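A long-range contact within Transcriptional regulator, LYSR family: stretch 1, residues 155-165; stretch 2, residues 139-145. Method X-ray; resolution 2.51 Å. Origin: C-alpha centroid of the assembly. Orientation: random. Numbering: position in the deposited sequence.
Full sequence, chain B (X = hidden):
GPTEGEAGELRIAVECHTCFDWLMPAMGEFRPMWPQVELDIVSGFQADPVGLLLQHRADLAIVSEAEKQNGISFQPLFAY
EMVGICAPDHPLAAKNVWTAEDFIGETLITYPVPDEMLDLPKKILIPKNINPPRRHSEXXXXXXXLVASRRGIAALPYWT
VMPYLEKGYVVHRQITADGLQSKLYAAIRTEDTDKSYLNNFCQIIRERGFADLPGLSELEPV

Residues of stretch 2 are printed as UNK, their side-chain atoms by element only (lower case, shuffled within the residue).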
ATOM      1  N   ALA B 155      12.521  -5.853  -8.652  1.00 33.60           N
ATOM      2  CA  ALA B 155      12.748  -4.791  -9.629  1.00 34.63           C
ATOM      3  C   ALA B 155      11.763  -3.678  -9.293  1.00 38.76           C
ATOM      4  O   ALA B 155      10.547  -3.901  -9.277  1.00 39.21           O
ATOM      5  CB  ALA B 155      12.516  -5.291 -11.046  1.00 36.34           C
ATOM      6  N   LEU B 156      12.287  -2.501  -8.958  1.00 34.29           N
ATOM      7  CA  LEU B 156      11.452  -1.362  -8.587  1.00 33.44           C
ATOM      8  C   LEU B 156      11.973  -0.066  -9.198  1.00 35.93           C
ATOM      9  O   LEU B 156      13.164  -0.002  -9.500  1.00 35.10           O
ATOM     10  CB  LEU B 156      11.369  -1.231  -7.048  1.00 32.37           C
ATOM     11  CG  LEU B 156      10.520  -2.258  -6.293  1.00 35.95           C
ATOM     12  CD1 LEU B 156      10.781  -2.168  -4.807  1.00 35.20           C
ATOM     13  CD2 LEU B 156       9.033  -2.085  -6.587  1.00 37.78           C
ATOM     14  N   PRO B 157      11.122   0.977  -9.391  1.00 32.80           N
ATOM     15  CA  PRO B 157      11.640   2.248  -9.929  1.00 33.36           C
ATOM     16  C   PRO B 157      12.728   2.801  -9.008  1.00 36.06           C
ATOM     17  O   PRO B 157      12.644   2.619  -7.793  1.00 33.60           O
ATOM     18  CB  PRO B 157      10.414   3.172  -9.910  1.00 34.83           C
ATOM     19  CG  PRO B 157       9.237   2.268  -9.875  1.00 38.77           C
ATOM     20  CD  PRO B 157       9.673   1.070  -9.103  1.00 34.02           C
ATOM     21  N   TYR B 158      13.751   3.448  -9.579  1.00 34.04           N
ATOM     22  CA  TYR B 158      14.834   4.033  -8.796  1.00 34.09           C
ATOM     23  C   TYR B 158      14.291   5.017  -7.738  1.00 36.96           C
ATOM     24  O   TYR B 158      14.740   4.980  -6.590  1.00 34.90           O
ATOM     25  CB  TYR B 158      15.889   4.697  -9.714  1.00 37.07           C
ATOM     26  CG  TYR B 158      16.965   5.437  -8.949  1.00 40.56           C
ATOM     27  CD1 TYR B 158      17.986   4.749  -8.296  1.00 43.15           C
ATOM     28  CD2 TYR B 158      16.924   6.823  -8.818  1.00 41.82           C
ATOM     29  CE1 TYR B 158      18.948   5.420  -7.543  1.00 45.85           C
ATOM     30  CE2 TYR B 158      17.880   7.504  -8.068  1.00 43.60           C
ATOM     31  CZ  TYR B 158      18.899   6.799  -7.443  1.00 53.48           C
ATOM     32  OH  TYR B 158      19.846   7.453  -6.692  1.00 58.22           O
ATOM     33  N   TRP B 159      13.325   5.884  -8.121  1.00 33.77           N
ATOM     34  CA  TRP B 159      12.739   6.857  -7.198  1.00 33.63           C
ATOM     35  C   TRP B 159      12.087   6.233  -5.942  1.00 38.20           C
ATOM     36  O   TRP B 159      12.190   6.818  -4.865  1.00 37.63           O
ATOM     37  CB  TRP B 159      11.805   7.854  -7.915  1.00 31.89           C
ATOM     38  CG  TRP B 159      10.646   7.223  -8.622  1.00 31.80           C
ATOM     39  CD1 TRP B 159      10.572   6.906  -9.944  1.00 35.25           C
ATOM     40  CD2 TRP B 159       9.384   6.853  -8.045  1.00 30.53           C
ATOM     41  NE1 TRP B 159       9.345   6.355 -10.230  1.00 34.13           N
ATOM     42  CE2 TRP B 159       8.604   6.289  -9.077  1.00 34.41           C
ATOM     43  CE3 TRP B 159       8.838   6.930  -6.748  1.00 30.93           C
ATOM     44  CZ2 TRP B 159       7.304   5.818  -8.860  1.00 33.20           C
ATOM     45  CZ3 TRP B 159       7.557   6.451  -6.533  1.00 31.72           C
ATOM     46  CH2 TRP B 159       6.803   5.906  -7.581  1.00 32.73           C
ATOM     47  N   THR B 160      11.447   5.050  -6.084  1.00 35.01           N
ATOM     48  CA  THR B 160      10.798   4.309  -4.985  1.00 34.52           C
ATOM     49  C   THR B 160      11.861   3.733  -4.022  1.00 40.81           C
ATOM     50  O   THR B 160      11.676   3.762  -2.805  1.00 39.85           O
ATOM     51  CB  THR B 160       9.966   3.123  -5.545  1.00 34.25           C
ATOM     52  OG1 THR B 160       9.330   3.477  -6.768  1.00 31.93           O
ATOM     53  CG2 THR B 160       8.933   2.616  -4.555  1.00 27.35           C
ATOM     54  N   VAL B 161      12.931   3.160  -4.601  1.00 39.55           N
ATOM     55  CA  VAL B 161      14.047   2.495  -3.942  1.00 40.69           C
ATOM     56  C   VAL B 161      14.913   3.460  -3.114  1.00 49.40           C
ATOM     57  O   VAL B 161      15.362   3.088  -2.025  1.00 48.54           O
ATOM     58  CB  VAL B 161      14.853   1.694  -5.014  1.00 44.47           C
ATOM     59  CG1 VAL B 161      16.244   1.290  -4.533  1.00 44.01           C
ATOM     60  CG2 VAL B 161      14.071   0.472  -5.471  1.00 43.86           C
HETATM   61  N   MSE B 162      15.159   4.678  -3.642  1.00 50.89           N
HETATM   62  CA  MSE B 162      15.997   5.719  -3.036  1.00 53.91           C
HETATM   63  C   MSE B 162      15.893   5.947  -1.500  1.00 53.91           C
HETATM   64  O   MSE B 162      16.948   5.873  -0.871  1.00 53.89           O
HETATM   65  CB  MSE B 162      15.992   7.013  -3.860  1.00 59.53           C
HETATM   66  CG  MSE B 162      17.289   7.803  -3.766  1.00 71.60           C
HETATM   67 SE   MSE B 162      16.952   9.727  -3.515  1.00 85.87          SE
HETATM   68  CE  MSE B 162      15.852   9.684  -1.822  1.00 81.24           C
ATOM     69  N   PRO B 163      14.705   6.142  -0.844  1.00 47.11           N
ATOM     70  CA  PRO B 163      14.708   6.298   0.634  1.00 45.68           C
ATOM     71  C   PRO B 163      15.239   5.092   1.421  1.00 47.83           C
ATOM     72  O   PRO B 163      15.772   5.261   2.513  1.00 47.45           O
ATOM     73  CB  PRO B 163      13.230   6.533   0.978  1.00 46.82           C
ATOM     74  CG  PRO B 163      12.595   6.962  -0.282  1.00 51.17           C
ATOM     75  CD  PRO B 163      13.336   6.286  -1.388  1.00 47.28           C
ATOM     76  N   TYR B 164      15.098   3.884   0.866  1.00 43.72           N
ATOM     77  CA  TYR B 164      15.523   2.635   1.504  1.00 43.05           C
ATOM     78  C   TYR B 164      17.019   2.326   1.404  1.00 46.88           C
ATOM     79  O   TYR B 164      17.534   1.546   2.207  1.00 46.56           O
ATOM     80  CB  TYR B 164      14.638   1.468   1.037  1.00 43.38           C
ATOM     81  CG  TYR B 164      13.165   1.784   1.184  1.00 43.87           C
ATOM     82  CD1 TYR B 164      12.549   1.764   2.433  1.00 44.61           C
ATOM     83  CD2 TYR B 164      12.398   2.152   0.087  1.00 44.68           C
ATOM     84  CE1 TYR B 164      11.195   2.051   2.575  1.00 43.25           C
ATOM     85  CE2 TYR B 164      11.044   2.445   0.217  1.00 45.15           C
ATOM     86  CZ  TYR B 164      10.448   2.396   1.465  1.00 49.72           C
ATOM     87  OH  TYR B 164       9.119   2.696   1.611  1.00 50.58           O
ATOM     88  N   LEU B 165      17.717   2.956   0.443  1.00 43.68           N
ATOM     89  CA  LEU B 165      19.160   2.808   0.256  1.00 44.16           C
ATOM     90  C   LEU B 165      19.859   3.556   1.380  1.00 50.63           C
ATOM     91  O   LEU B 165      20.889   3.104   1.880  1.00 49.86           O
ATOM     92  CB  LEU B 165      19.611   3.372  -1.102  1.00 44.71           C
ATOM     93  CG  LEU B 165      18.977   2.772  -2.355  1.00 48.69           C
ATOM     94  CD1 LEU B 165      19.145   3.695  -3.530  1.00 49.51           C
ATOM     95  CD2 LEU B 165      19.551   1.408  -2.670  1.00 50.97           C
ATOM     96  N   UNK B 139       2.186  -4.389  -0.957  1.00 27.12           N
ATOM     97  CA  UNK B 139       2.888  -3.252  -0.357  1.00 25.81           C
ATOM     98  C   UNK B 139       4.376  -3.218  -0.633  1.00 31.84           C
ATOM     99  O   UNK B 139       5.067  -4.209  -0.407  1.00 33.23           O
ATOM    100  c   UNK B 139       2.626  -3.192   1.167  1.00 25.01           C
ATOM    101  c   UNK B 139       1.100  -3.604   3.129  1.00 27.79           C
ATOM    102  c   UNK B 139       0.276  -2.242   1.203  1.00 31.45           C
ATOM    103  c   UNK B 139       1.175  -3.389   1.637  1.00 29.01           C
ATOM    104  N   UNK B 140       4.871  -2.050  -1.079  1.00 28.81           N
ATOM    105  CA  UNK B 140       6.277  -1.775  -1.397  1.00 28.78           C
ATOM    106  C   UNK B 140       7.150  -1.941  -0.158  1.00 33.15           C
ATOM    107  O   UNK B 140       8.207  -2.564  -0.230  1.00 33.53           O
ATOM    108  c   UNK B 140       6.395  -0.370  -2.020  1.00 34.79           C
ATOM    109  o   UNK B 140       5.627  -0.322  -3.225  1.00 38.86           O
ATOM    110  c   UNK B 140       7.828   0.032  -2.309  1.00 29.02           C
ATOM    111  N   UNK B 141       6.691  -1.397   0.979  1.00 31.06           N
ATOM    112  CA  UNK B 141       7.376  -1.464   2.271  1.00 31.13           C
ATOM    113  C   UNK B 141       7.642  -2.919   2.706  1.00 33.10           C
ATOM    114  O   UNK B 141       8.697  -3.197   3.281  1.00 33.90           O
ATOM    115  c   UNK B 141       6.756   0.894   2.987  1.00 36.42           C
ATOM    116  c   UNK B 141       6.691  -0.594   3.362  1.00 34.88           C
ATOM    117  c   UNK B 141       5.238  -1.056   3.664  1.00 35.67           C
ATOM    118  c   UNK B 141       4.589  -0.411   4.895  1.00 42.73           C
ATOM    119  N   UNK B 142       6.713  -3.840   2.374  1.00 27.32           N
ATOM    120  CA  UNK B 142       6.843  -5.263   2.668  1.00 26.77           C
ATOM    121  C   UNK B 142       7.822  -5.922   1.688  1.00 29.98           C
ATOM    122  O   UNK B 142       8.609  -6.759   2.117  1.00 29.09           O
ATOM    123  c   UNK B 142       5.487  -5.946   2.623  1.00 27.54           C
ATOM    124  N   UNK B 143       7.806  -5.512   0.388  1.00 26.42           N
ATOM    125  CA  UNK B 143       8.750  -5.998  -0.624  1.00 26.54           C
ATOM    126  C   UNK B 143      10.193  -5.720  -0.176  1.00 30.31           C
ATOM    127  O   UNK B 143      10.996  -6.653  -0.140  1.00 30.91           O
ATOM    128  c   UNK B 143       8.461  -5.453  -2.057  1.00 30.74           C
ATOM    129  c   UNK B 143       6.636  -5.459  -3.948  1.00 39.15           C
ATOM    130  c   UNK B 143       7.113  -6.015  -2.603  1.00 32.20           C
ATOM    131  c   UNK B 143       9.639  -5.773  -3.027  1.00 30.80           C
ATOM    132  N   UNK B 144      10.497  -4.454   0.207  1.00 25.69           N
ATOM    133  CA  UNK B 144      11.813  -4.019   0.670  1.00 24.49           C
ATOM    134  C   UNK B 144      12.292  -4.801   1.884  1.00 26.36           C
ATOM    135  O   UNK B 144      13.439  -5.251   1.883  1.00 26.61           O
ATOM    136  c   UNK B 144      11.202  -1.103  -1.156  1.00 39.14           C
ATOM    137  c   UNK B 144      12.933  -1.991   1.857  1.00 26.74           C
ATOM    138  c   UNK B 144      11.908  -2.459   0.795  1.00 27.47           C
ATOM    139  c   UNK B 144      12.254  -1.844  -0.571  1.00 28.29           C
ATOM    140  N   UNK B 145      11.411  -5.020   2.886  1.00 21.79           N
ATOM    141  CA  UNK B 145      11.789  -5.785   4.093  1.00 21.02           C
ATOM    142  C   UNK B 145      12.065  -7.251   3.810  1.00 23.56           C
ATOM    143  O   UNK B 145      12.934  -7.829   4.441  1.00 22.36           O
ATOM    144  o   UNK B 145      12.881  -4.343   6.882  1.00 29.56           O
ATOM    145  n   UNK B 145      12.266  -2.374   6.047  1.00 33.83           N
ATOM    146  c   UNK B 145      12.054  -3.654   6.287  1.00 38.58           C
ATOM    147  c   UNK B 145      10.782  -5.618   5.239  1.00 22.04           C
ATOM    148  c   UNK B 145      10.723  -4.209   5.831  1.00 25.70           C
TER

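Position 139 carries four side-chain carbons. The first is bonded to the second, and the second forks into two methyls, so the branch lies one bond beyond CB. This is the leucine skeleton, and the residue is Leu139. Its closest side-chain atom, CB, is 8.8 Å from OH of Tyr164. It occupies the N-cap position, and its O accepts a hydrogen bond of 3.1 Å from the N of position 143.

Position 140 has three side-chain atoms: one carbon bearing an oxygen and a second carbon. A branched CB with a hydroxyl and a methyl defines threonine, Thr140. CA-to-CB points toward stretch 1, and the methyl CG2 lies 3.6 Å from CG2 of Thr160, a methyl-to-methyl contact. The hydroxyl OG1 is hydrogen-bonded elsewhere in the structure.

Position 141 shows four carbons forked at the first, with one arm a single carbon and the other two carbons long. That asymmetric fork at CB identifies isoleucine, Ile141. CA-to-CB runs sideways, and chi1 of 62° (p) with chi2 of 170° (t) carries the long arm away from stretch 1. The short arm makes the contact: CG2 lies 3.3 Å from OH of Tyr164 and 4.3 Å from its CZ.

Position 142 has a single side-chain carbon, which leaves alanine, Ala142. It is buried, yet its CB is 9.4 Å from OH of Tyr164, so its packing belongs to other parts of the structure.

Position 143 repeats the four-carbon pattern forked at the first atom, with one arm two carbons long: Ile143. Here CA-to-CB points toward stretch 1. CG2 approaches CD1 of Leu156 at 4.2 Å, a loose apolar contact.

Position 144 has the same composition and the same fork, and is Ile144. Its chi1 is -84° (m), while chi2, at 111°, falls between wells. The terminal CD1 sits 3.8 Å from CD1 of Leu156 and 3.7 Å from CD2 of Tyr164. CD1 is also 4.1 Å from the Tyr164 ring centroid and 29° off the ring normal, the geometry of a CH-pi contact over one face.

Position 145 has a chain of three carbons, the third carrying one oxygen and one nitrogen. A carboxamide at that distance from the backbone is glutamine, Gln145. CA-to-CB points sideways and the end comes nearer, but NE2 remains 5.5 Å from CD1 of Tyr164.

The contact is mainly apolar, with no hydrogen bond across it, and buries 348 Å² summed over both sides. Helices 140-145 and 158-165 have axes 11.3 Å apart at closest approach, with N-to-C directions 58° apart, and their side chains bridge that gap. CA atoms pair at Thr160 with Thr140 (8.4 Å) and at Tyr164 with Ile144 (7.7 Å). Leu156, on the strand preceding helix 158-165, adds its CD1 against Ile143 and Ile144. CD1 of Ile144 thus joins two elements of stretch 1, meeting the strand through Leu156 and the Tyr164 ring through its face.

Stretch 2 (139-145) LTIAIIQ
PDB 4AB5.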